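Local coordinates for protein glucose-6-phosphate isomerase (Thermus thermophilus, PDB 1ZZG) that probably catalyses the reversible isomerization of glucose 6-phosphate to fructose 6-phosphate in glycolysis and gluconeogenesis, at residues D68-G73 with R94-D99. Sequence-based numbering, arbitrary orientation.
Sequences DFVLIG and RFHYLD
Asp68 carries the polar end of this strand pair, its carboxylate gripped by two side chains of 94-99. NE2 of His96 donates to Asp68 OD1 over 2.8 Å in an almost straight bond (176°), taking the anti lone pair, with ring and carboxylate nearly coplanar. Arg94, bent at chi3, presents its guanidinium side-on: NE reaches the same OD1, and NH2 forms a salt bridge with Asp68 OD2 at 2.7 Å, both from above the carboxylate plane. OD1 thus accepts two hydrogen bonds, and the adjacent guanidinium probably tempers the buried negative charge. An alanine here would remove the carboxylate and would probably leave Arg94 and His96 less firmly oriented.

Beside this cluster, Val70 CG2 lies 4.0 Å from His96 CD2, and further along the same face Ile72 and Leu98 run side by side, with Phe139 of helix 130-147 packed on both. On the other face Phe95 tips its CE1 to 3.3 Å from Phe69 CG, the rings inclined at 37°. Next to them Leu71 CD1 touches Tyr97 CE1 at 3.9 Å, while the Tyr97 hydroxyl is hydrogen-bonded to Glu85 of helix 79-88.

These side chains are set by a parallel ladder in which Phe69 and Leu71 each donate and accept across to Arg94, His96 and Leu98; it ends in a longer bond from Gly73 N to Leu98 O (3.2 Å). Beyond it, Asp99 forms salt bridges with Lys82 and with Lys290 of the second subunit. Strand 68-72 pairs on its other side with 118-124, whereas 94-98 is outermost in this chain's five-stranded parallel sheet. With helix 79-88 linking them, the two strands form a beta-alpha-beta crossover of the sugar isomerase (SIS) fold.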
loop_
_atom_site.group_PDB
_atom_site.type_symbol
_atom_site.label_atom_id
_atom_site.label_comp_id
_atom_site.label_asym_id
_atom_site.label_seq_id
_atom_site.Cartn_x
_atom_site.Cartn_y
_atom_site.Cartn_z
ATOM N N ASP A 68 12.985 11.102 17.076
ATOM C CA ASP A 68 12.274 9.915 16.618
ATOM C C ASP A 68 10.939 9.814 17.347
ATOM O O ASP A 68 10.880 9.850 18.574
ATOM C CB ASP A 68 13.123 8.663 16.862
ATOM C CG ASP A 68 14.352 8.607 15.963
ATOM O OD1 ASP A 68 14.251 8.080 14.832
ATOM O OD2 ASP A 68 15.419 9.109 16.379
ATOM N N PHE A 69 9.867 9.698 16.571
ATOM C CA PHE A 69 8.513 9.598 17.109
ATOM C C PHE A 69 7.984 8.197 16.805
ATOM O O PHE A 69 7.743 7.865 15.644
ATOM C CB PHE A 69 7.625 10.644 16.425
ATOM C CG PHE A 69 6.272 10.809 17.050
ATOM C CD1 PHE A 69 5.997 11.908 17.857
ATOM C CD2 PHE A 69 5.260 9.883 16.813
ATOM C CE1 PHE A 69 4.732 12.084 18.420
ATOM C CE2 PHE A 69 3.995 10.049 17.371
ATOM C CZ PHE A 69 3.731 11.155 18.175
ATOM N N VAL A 70 7.817 7.376 17.837
ATOM C CA VAL A 70 7.316 6.017 17.644
ATOM C C VAL A 70 5.824 5.966 17.969
ATOM O O VAL A 70 5.428 6.060 19.133
ATOM C CB VAL A 70 8.063 4.994 18.553
ATOM C CG1 VAL A 70 7.437 3.609 18.411
ATOM C CG2 VAL A 70 9.551 4.951 18.184
ATOM N N LEU A 71 4.995 5.826 16.940
ATOM C CA LEU A 71 3.558 5.764 17.161
ATOM C C LEU A 71 3.110 4.313 17.253
ATOM O O LEU A 71 3.154 3.578 16.269
ATOM C CB LEU A 71 2.803 6.473 16.028
ATOM C CG LEU A 71 1.352 6.906 16.299
ATOM C CD1 LEU A 71 0.850 7.711 15.096
ATOM C CD2 LEU A 71 0.454 5.691 16.558
ATOM N N ILE A 72 2.698 3.894 18.443
ATOM C CA ILE A 72 2.225 2.530 18.634
ATOM C C ILE A 72 0.708 2.588 18.508
ATOM O O ILE A 72 0.010 3.038 19.422
ATOM C CB ILE A 72 2.611 1.966 20.025
ATOM C CG1 ILE A 72 4.124 2.106 20.249
ATOM C CG2 ILE A 72 2.192 0.498 20.114
ATOM C CD1 ILE A 72 4.654 1.457 21.534
ATOM N N GLY A 73 0.204 2.156 17.357
ATOM C CA GLY A 73 -1.227 2.194 17.125
ATOM C C GLY A 73 -1.554 1.464 15.844
ATOM O O GLY A 73 -0.681 1.253 14.995
ATOM N N ARG A 94 11.958 11.681 12.555
ATOM C CA ARG A 94 11.737 10.368 11.956
ATOM C C ARG A 94 10.592 9.650 12.652
ATOM O O ARG A 94 10.607 9.481 13.869
ATOM C CB ARG A 94 13.008 9.519 12.060
ATOM C CG ARG A 94 14.223 10.090 11.332
ATOM C CD ARG A 94 15.459 9.237 11.599
ATOM N NE ARG A 94 15.923 9.353 12.982
ATOM C CZ ARG A 94 16.787 10.270 13.413
ATOM N NH1 ARG A 94 17.297 11.160 12.571
ATOM N NH2 ARG A 94 17.142 10.301 14.691
ATOM N N PHE A 95 9.602 9.223 11.876
ATOM C CA PHE A 95 8.449 8.527 12.433
ATOM C C PHE A 95 8.531 7.023 12.206
ATOM O O PHE A 95 8.947 6.555 11.137
ATOM C CB PHE A 95 7.161 9.098 11.833
ATOM C CG PHE A 95 6.798 10.452 12.368
ATOM C CD1 PHE A 95 5.881 10.579 13.410
ATOM C CD2 PHE A 95 7.397 11.603 11.857
ATOM C CE1 PHE A 95 5.563 11.828 13.940
ATOM C CE2 PHE A 95 7.086 12.866 12.380
ATOM C CZ PHE A 95 6.168 12.977 13.425
ATOM N N HIS A 96 8.141 6.274 13.233
ATOM C CA HIS A 96 8.168 4.812 13.204
ATOM C C HIS A 96 6.793 4.357 13.662
ATOM O O HIS A 96 6.320 4.760 14.724
ATOM C CB HIS A 96 9.252 4.308 14.155
ATOM C CG HIS A 96 10.575 4.980 13.956
ATOM N ND1 HIS A 96 11.404 4.692 12.894
ATOM C CD2 HIS A 96 11.185 5.970 14.651
ATOM C CE1 HIS A 96 12.467 5.475 12.941
ATOM N NE2 HIS A 96 12.359 6.261 13.997
ATOM N N TYR A 97 6.156 3.512 12.863
ATOM C CA TYR A 97 4.806 3.062 13.171
ATOM C C TYR A 97 4.696 1.602 13.580
ATOM O O TYR A 97 4.976 0.698 12.788
ATOM C CB TYR A 97 3.907 3.324 11.956
ATOM C CG TYR A 97 3.828 4.788 11.566
ATOM C CD1 TYR A 97 2.851 5.622 12.113
ATOM C CD2 TYR A 97 4.758 5.350 10.689
ATOM C CE1 TYR A 97 2.801 6.979 11.802
ATOM C CE2 TYR A 97 4.714 6.717 10.367
ATOM C CZ TYR A 97 3.732 7.522 10.931
ATOM O OH TYR A 97 3.681 8.870 10.641
ATOM N N LEU A 98 4.295 1.375 14.826
ATOM C CA LEU A 98 4.107 0.019 15.311
ATOM C C LEU A 98 2.632 -0.320 15.113
ATOM O O LEU A 98 1.820 -0.230 16.042
ATOM C CB LEU A 98 4.488 -0.107 16.788
ATOM C CG LEU A 98 5.730 -0.971 17.031
ATOM C CD1 LEU A 98 6.977 -0.184 16.604
ATOM C CD2 LEU A 98 5.824 -1.367 18.510
ATOM N N ASP A 99 2.303 -0.677 13.874
ATOM C CA ASP A 99 0.949 -1.049 13.472
ATOM C C ASP A 99 0.993 -2.531 13.113
ATOM O O ASP A 99 0.345 -2.989 12.170
ATOM C CB ASP A 99 0.526 -0.224 12.254
ATOM C CG ASP A 99 1.484 -0.377 11.082
ATOM O OD1 ASP A 99 2.609 -0.878 11.299
ATOM O OD2 ASP A 99 1.118 0.007 9.945
#